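Local atomic coordinates of spore coat polysaccharide biosynthesis protein SpsE (Bacillus subtilis, PDB entry 1VLI), a protein that takes part in making the spore coat polysaccharide and probably acts as a sialic acid synthase-like enzyme of the NeuB family. Residues I145-L148 and P149-K152; R350-E353 and L354-G358. All blocks are in the same frame, centred on the assembly; numbering follows the deposited sequence.

Contact 1 of 2, residues I145-L148 and P149-K152; sequences INHL and PLLK
Ile145 meets the coming helix through its backbone: its O lies 3.5 Å from CD1 of Leu151. Its own side chain turns from that helix and packs on Ala176. His147 is the N-cap of the helix and the centre of an inverse gamma turn. Its CG stands anti to the backbone N (chi1 -167°), which sets the ring against the flank of the first turn, at Leu150. CB of Leu150 sits over the middle of one ring face, 3.3 Å from the centroid, a close CH-pi contact. CD of Pro149 comes to the ring edge, in its plane, 3.6 Å from ND1 of His147. The carbonyl O of His147 accepts a hydrogen bond from Leu151 N (2.8 Å), in the carbonyl plane. Leu148 opens the helix. Its O accepts from Lys152 N at 3.0 Å, and its CD2 touches CD1 of Leu151 at 3.9 Å. Both leucines pack against helix 170-181. This is the N-terminal turn of an alpha helix, with proline in its first turn, at the loop that leads from strand 138-140 into helix 148-155 of the NeuB TIM barrel.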
loop_
_atom_site.group_PDB
_atom_site.type_symbol
_atom_site.label_atom_id
_atom_site.label_comp_id
_atom_site.label_asym_id
_atom_site.label_seq_id
_atom_site.Cartn_x
_atom_site.Cartn_y
_atom_site.Cartn_z
ATOM N N ILE A 145 3.269 6.195 -3.183
ATOM C CA ILE A 145 4.550 5.753 -3.737
ATOM C C ILE A 145 5.580 6.886 -3.831
ATOM O O ILE A 145 6.786 6.638 -3.847
ATOM C CB ILE A 145 4.383 5.061 -5.099
ATOM C CG1 ILE A 145 5.640 4.284 -5.432
ATOM C CG2 ILE A 145 4.010 6.077 -6.258
ATOM C CD1 ILE A 145 5.421 3.300 -6.593
ATOM N N ASN A 146 5.110 8.128 -3.859
ATOM C CA ASN A 146 5.999 9.279 -4.031
ATOM C C ASN A 146 6.025 10.146 -2.789
ATOM O O ASN A 146 6.511 11.270 -2.834
ATOM C CB ASN A 146 5.603 10.104 -5.283
ATOM C CG ASN A 146 4.309 10.883 -5.082
ATOM O OD1 ASN A 146 3.493 10.531 -4.216
ATOM N ND2 ASN A 146 4.105 11.950 -5.882
ATOM N N HIS A 147 5.523 9.621 -1.672
ATOM C CA HIS A 147 5.588 10.348 -0.425
ATOM C C HIS A 147 6.936 10.047 0.175
ATOM O O HIS A 147 7.069 9.273 1.159
ATOM C CB HIS A 147 4.478 9.909 0.525
ATOM C CG HIS A 147 4.288 10.820 1.689
ATOM N ND1 HIS A 147 5.280 11.663 2.152
ATOM C CD2 HIS A 147 3.212 11.030 2.482
ATOM C CE1 HIS A 147 4.822 12.351 3.182
ATOM N NE2 HIS A 147 3.573 11.979 3.410
ATOM N N LEU A 148 7.938 10.682 -0.410
ATOM C CA LEU A 148 9.328 10.399 -0.099
ATOM C C LEU A 148 9.696 10.711 1.355
ATOM O O LEU A 148 10.396 9.916 1.976
ATOM C CB LEU A 148 10.272 11.080 -1.106
ATOM C CG LEU A 148 10.085 10.774 -2.614
ATOM C CD1 LEU A 148 11.330 11.240 -3.319
ATOM C CD2 LEU A 148 9.818 9.272 -2.970
ATOM N N PRO A 149 9.240 11.827 1.923
ATOM C CA PRO A 149 9.478 12.063 3.361
ATOM C C PRO A 149 8.878 10.942 4.230
ATOM O O PRO A 149 9.527 10.484 5.177
ATOM C CB PRO A 149 8.830 13.428 3.606
ATOM C CG PRO A 149 8.852 14.106 2.202
ATOM C CD PRO A 149 8.507 12.954 1.307
ATOM N N LEU A 150 7.686 10.461 3.872
ATOM C CA LEU A 150 7.115 9.306 4.551
ATOM C C LEU A 150 7.950 8.047 4.357
ATOM O O LEU A 150 8.176 7.309 5.321
ATOM C CB LEU A 150 5.669 9.050 4.126
ATOM C CG LEU A 150 5.039 7.762 4.690
ATOM C CD1 LEU A 150 4.872 7.799 6.278
ATOM C CD2 LEU A 150 3.740 7.430 4.001
ATOM N N LEU A 151 8.418 7.782 3.137
ATOM C CA LEU A 151 9.185 6.559 2.911
ATOM C C LEU A 151 10.469 6.573 3.734
ATOM O O LEU A 151 10.895 5.551 4.221
ATOM C CB LEU A 151 9.491 6.335 1.411
ATOM C CG LEU A 151 8.282 6.171 0.486
ATOM C CD1 LEU A 151 8.730 6.129 -0.977
ATOM C CD2 LEU A 151 7.406 4.934 0.826
ATOM N N LYS A 152 11.086 7.745 3.859
ATOM C CA LYS A 152 12.324 7.945 4.602
ATOM C C LYS A 152 12.057 7.741 6.093
ATOM O O LYS A 152 12.844 7.134 6.809
ATOM C CB LYS A 152 12.788 9.373 4.337
ATOM C CG LYS A 152 14.245 9.676 4.601
ATOM C CD LYS A 152 14.498 11.195 4.518
ATOM C CE LYS A 152 15.999 11.556 4.484
ATOM N NZ LYS A 152 16.369 12.513 3.373
#

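Contact 2 of 2, residues R350-E353 and L354-G358; sequences RFFE and LLTSG
Thr356 folds back over the preceding helical turn and meets Phe352 and Glu353. Its CB lies 3.7 Å from the carbonyl O of Phe352. From there the side chain branches. OG1 lies between the backbone N and the carbonyl carbon (chi1 57°), which brings it close to two carbonyl oxygens, 3.0 Å from Phe352 O and 3.2 Å from Glu353 O. One hydroxyl proton cannot fully serve both, and which oxygen takes it is not settled. The other branch, CG2, rests over one face of the Phe352 ring, offset toward the rim. CG2 of Thr356 is 4.1 Å from the centroid of the Phe352 ring, a CH-pi contact, with CE2 and CZ the nearest ring atoms.

The backbone sets this spacing. Thr356 N donates to Phe352 O at 3.0 Å, with an almost straight N-H...O angle of 172°. Leu355 N makes the equivalent bond to the O of Phe351, the N-cap residue. Leu354 N lies one step too early for such a bond. A water accepts a hydrogen bond from Leu354 N and donates one to Arg350 O. The side chains of Phe351 and Leu354 run side by side, and CD2 of Leu354 reaches CD1 at the ring edge of Phe351 (4.1 Å). At the far end, both N and OG of Ser357 donate to the O of Leu354, from the same face of its plane; the OG bond is 2.8 Å.

This short helix, 352-356, belongs to the SAF (antifreeze-like) domain. Phe352, Leu355 and Thr356 pack on strand 335-338, mainly on Ile335. The Phe351 ring meets Trp373 edge-to-face, and Phe352 also borders helix 148-155.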
loop_
_atom_site.group_PDB
_atom_site.type_symbol
_atom_site.label_atom_id
_atom_site.label_comp_id
_atom_site.label_asym_id
_atom_site.label_seq_id
_atom_site.Cartn_x
_atom_site.Cartn_y
_atom_site.Cartn_z
ATOM N N ARG A 350 9.464 15.218 -3.665
ATOM C CA ARG A 350 10.947 15.202 -3.590
ATOM C C ARG A 350 11.501 16.595 -3.239
ATOM O O ARG A 350 12.668 16.735 -2.881
ATOM C CB ARG A 350 11.599 14.636 -4.885
ATOM C CG ARG A 350 11.725 15.651 -6.047
ATOM C CD ARG A 350 12.480 15.150 -7.311
ATOM N NE ARG A 350 11.856 13.952 -7.845
ATOM C CZ ARG A 350 10.845 13.919 -8.710
ATOM N NH1 ARG A 350 10.307 15.033 -9.207
ATOM N NH2 ARG A 350 10.355 12.743 -9.079
ATOM N N PHE A 351 10.675 17.633 -3.322
ATOM C CA PHE A 351 11.155 18.972 -2.991
ATOM C C PHE A 351 10.752 19.440 -1.615
ATOM O O PHE A 351 11.042 20.565 -1.256
ATOM C CB PHE A 351 10.717 19.997 -4.048
ATOM C CG PHE A 351 11.115 19.612 -5.473
ATOM C CD1 PHE A 351 12.427 19.816 -5.939
ATOM C CD2 PHE A 351 10.185 19.041 -6.334
ATOM C CE1 PHE A 351 12.780 19.501 -7.240
ATOM C CE2 PHE A 351 10.527 18.728 -7.638
ATOM C CZ PHE A 351 11.838 18.949 -8.089
ATOM N N PHE A 352 10.133 18.583 -0.813
ATOM C CA PHE A 352 9.576 19.042 0.444
ATOM C C PHE A 352 10.676 19.474 1.431
ATOM O O PHE A 352 10.605 20.580 2.009
ATOM C CB PHE A 352 8.634 17.989 1.035
ATOM C CG PHE A 352 7.927 18.453 2.276
ATOM C CD1 PHE A 352 6.777 19.241 2.189
ATOM C CD2 PHE A 352 8.411 18.110 3.530
ATOM C CE1 PHE A 352 6.118 19.679 3.328
ATOM C CE2 PHE A 352 7.764 18.544 4.675
ATOM C CZ PHE A 352 6.609 19.332 4.575
ATOM N N GLU A 353 11.696 18.629 1.604
ATOM C CA GLU A 353 12.856 18.982 2.429
ATOM C C GLU A 353 13.485 20.310 2.032
ATOM O O GLU A 353 13.680 21.185 2.874
ATOM C CB GLU A 353 13.892 17.862 2.398
ATOM C CG GLU A 353 13.813 16.945 3.604
ATOM C CD GLU A 353 14.259 15.525 3.282
ATOM O OE1 GLU A 353 15.304 15.379 2.608
ATOM O OE2 GLU A 353 13.561 14.558 3.700
ATOM N N LEU A 354 13.769 20.466 0.743
ATOM C CA LEU A 354 14.355 21.677 0.179
ATOM C C LEU A 354 13.566 22.928 0.547
ATOM O O LEU A 354 14.128 23.914 1.049
ATOM C CB LEU A 354 14.411 21.539 -1.342
ATOM C CG LEU A 354 15.061 22.626 -2.180
ATOM C CD1 LEU A 354 16.548 22.606 -1.950
ATOM C CD2 LEU A 354 14.779 22.329 -3.648
ATOM N N LEU A 355 12.259 22.904 0.304
ATOM C CA LEU A 355 11.452 24.084 0.609
ATOM C C LEU A 355 11.434 24.398 2.112
ATOM O O LEU A 355 11.600 25.524 2.479
ATOM C CB LEU A 355 10.029 23.908 0.082
ATOM C CG LEU A 355 9.732 23.713 -1.403
ATOM C CD1 LEU A 355 8.231 23.864 -1.587
ATOM C CD2 LEU A 355 10.491 24.759 -2.269
ATOM N N THR A 356 11.253 23.399 2.975
ATOM C CA THR A 356 11.236 23.642 4.428
ATOM C C THR A 356 12.610 23.909 5.041
ATOM O O THR A 356 12.711 24.107 6.243
ATOM C CB THR A 356 10.531 22.501 5.176
ATOM O OG1 THR A 356 11.169 21.253 4.869
ATOM C CG2 THR A 356 9.114 22.330 4.639
ATOM N N SER A 357 13.662 23.957 4.229
ATOM C CA SER A 357 15.000 24.279 4.735
ATOM C C SER A 357 15.303 25.780 4.637
ATOM O O SER A 357 16.469 26.183 4.532
ATOM C CB SER A 357 16.051 23.464 3.979
ATOM O OG SER A 357 16.341 24.077 2.728
ATOM N N GLY A 358 14.250 26.601 4.674
ATOM C CA GLY A 358 14.398 28.043 4.708
ATOM C C GLY A 358 14.135 28.763 3.402
ATOM O O GLY A 358 14.545 29.906 3.219
HETATM O O HOH W 1 14.309 18.116 -0.902
#

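Contact 1 comes first along the chain and contact 2 some 200 residues later, yet their centres are only about 13 Å apart. Contact 1 is the start of helix 148-155; contact 2 spans the whole short helix 352-356. The first helix belongs to the NeuB barrel and the second to the SAF domain, so the two contacts face each other across the junction of two domains. A salt bridge joins them, from Lys152 NZ to Glu353 OE1 (3.2 Å). Leu148 CD1 packs on Arg350 CB, and Pro149 CG lies near Phe352 CB. Arg350 adds a second salt bridge to the barrel, with Glu175 of helix 170-181. Charged and apolar contacts thus hold the SAF domain against the barrel.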